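Local coordinates for DyP-type peroxidase (PDB 6FSK), which probably uses heme b and peroxide to oxidise dyes and other substrates, apparently including manganese(II), as a fungal dye-decolorizing peroxidase, at residues Ser366-His369 with His375-Arg378. The protein carries 1 engineered substitution. Sequence-based numbering, arbitrary orientation.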
loop_
_atom_site.group_PDB
_atom_site.type_symbol
_atom_site.label_atom_id
_atom_site.label_comp_id
_atom_site.label_asym_id
_atom_site.label_seq_id
_atom_site.Cartn_x
_atom_site.Cartn_y
_atom_site.Cartn_z
ATOM N N SER A 366 0.457 27.127 8.446
ATOM C CA SER A 366 -0.610 28.163 8.555
ATOM C C SER A 366 -0.927 28.791 7.246
ATOM O O SER A 366 -2.106 29.039 6.924
ATOM C CB SER A 366 -0.111 29.288 9.576
ATOM O OG SER A 366 0.005 28.673 10.833
ATOM N N GLN A 367 0.062 29.055 6.391
ATOM C CA GLN A 367 -0.189 29.717 5.117
ATOM C C GLN A 367 -0.967 28.763 4.183
ATOM O O GLN A 367 -1.852 29.204 3.418
ATOM C CB GLN A 367 1.066 30.147 4.388
ATOM C CG GLN A 367 0.804 31.005 3.181
ATOM C CD GLN A 367 0.242 32.400 3.578
ATOM O OE1 GLN A 367 0.803 33.060 4.427
ATOM N NE2 GLN A 367 -0.908 32.765 3.052
ATOM N N GLU A 368 -0.565 27.486 4.162
ATOM C CA GLU A 368 -1.316 26.526 3.393
ATOM C C GLU A 368 -2.727 26.427 3.852
ATOM O O GLU A 368 -3.631 26.333 2.981
ATOM C CB GLU A 368 -0.650 25.119 3.473
ATOM C CG GLU A 368 0.658 25.023 2.749
ATOM C CD GLU A 368 1.318 23.619 2.899
ATOM O OE1 GLU A 368 1.533 22.856 1.880
ATOM O OE2 GLU A 368 1.625 23.275 4.062
ATOM N N HIS A 369 -2.950 26.366 5.152
ATOM C CA HIS A 369 -4.345 26.327 5.682
ATOM C C HIS A 369 -5.129 27.577 5.252
ATOM O O HIS A 369 -6.237 27.489 4.701
ATOM C CB HIS A 369 -4.307 26.176 7.160
ATOM C CG HIS A 369 -5.655 26.068 7.777
ATOM N ND1 HIS A 369 -6.470 24.974 7.588
ATOM C CD2 HIS A 369 -6.307 26.887 8.644
ATOM C CE1 HIS A 369 -7.587 25.138 8.296
ATOM N NE2 HIS A 369 -7.500 26.284 8.951
ATOM N N HIS A 375 1.514 23.913 -0.659
ATOM C CA HIS A 375 2.809 24.547 -0.987
ATOM C C HIS A 375 4.004 23.668 -0.753
ATOM O O HIS A 375 5.057 24.009 -1.285
ATOM C CB HIS A 375 2.989 25.869 -0.243
ATOM C CG HIS A 375 1.906 26.835 -0.605
ATOM N ND1 HIS A 375 1.226 27.584 0.323
ATOM C CD2 HIS A 375 1.344 27.106 -1.812
ATOM C CE1 HIS A 375 0.283 28.283 -0.293
ATOM N NE2 HIS A 375 0.335 28.018 -1.580
ATOM N N HIS A 376 3.865 22.559 -0.020
ATOM C CA HIS A 376 4.938 21.671 0.307
ATOM C C HIS A 376 4.523 20.251 -0.049
ATOM O O HIS A 376 3.360 19.905 0.117
ATOM C CB HIS A 376 5.257 21.735 1.788
ATOM C CG HIS A 376 5.700 23.068 2.225
ATOM N ND1 HIS A 376 6.909 23.617 1.830
ATOM C CD2 HIS A 376 5.071 24.006 2.969
ATOM C CE1 HIS A 376 7.023 24.811 2.369
ATOM N NE2 HIS A 376 5.933 25.079 3.057
ATOM N N GLY A 377 5.453 19.434 -0.456
ATOM C CA GLY A 377 5.181 18.061 -0.861
ATOM C C GLY A 377 4.980 17.267 0.426
ATOM O O GLY A 377 5.821 17.307 1.419
ATOM N N ARG A 378 3.942 16.439 0.417
ATOM C CA ARG A 378 3.734 15.520 1.513
ATOM C C ARG A 378 2.897 14.372 0.961
ATOM O O ARG A 378 2.236 14.533 -0.074
ATOM C CB ARG A 378 3.022 16.155 2.682
ATOM C CG ARG A 378 1.661 16.789 2.348
ATOM C CD ARG A 378 1.013 17.395 3.577
ATOM N NE ARG A 378 1.779 18.553 4.140
ATOM C CZ ARG A 378 1.798 19.767 3.661
ATOM N NH1 ARG A 378 1.040 20.144 2.623
ATOM N NH2 ARG A 378 2.599 20.664 4.262
#
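The carboxylate of E368 is gripped end-on by the guanidinium of R378 in a two-pronged salt bridge. R378 NH2 donates to E368 OE2 at 2.8 Å and meets the syn lone pair of that oxygen. R378 NH1 lies 2.9 Å from E368 OE1, almost straight at 167°, and comes from one face of the carboxylate. The two flat groups are turned 50° against each other, so the pairing is twisted.

E368 OE1 also accepts two backbone N-H groups. H375 N lies 2.8 Å from E368 OE1, on its anti side. H376 N lies 3.0 Å from E368 OE1, on the face opposite R378 NH1, and its bond is more bent. Three donors thus hold this one oxygen. The E368 chain is extended beyond CG (chi2 178°), which carries the carboxylate from the helix to the loop. On the way, E368 CG passes H375 ND1 at 3.6 Å. E368 OE2 sits at the edge of the H376 ring, 3.7 Å from H376 CD2.

T365 N also bonds E368 OE2, and P362 O holds R378 NE. With an alanine here in place of E368, the buried guanidinium of R378 would probably lose its carboxylate mate, and the N-H groups of H375, H376 and T365 their acceptors. From helix 249-258, P250 packs on E368 and V249 on R378. This buried carboxylate ties helix 366-371 to the loop leading into strand 379-386, within the C-terminal part of the DyP-type peroxidase fold.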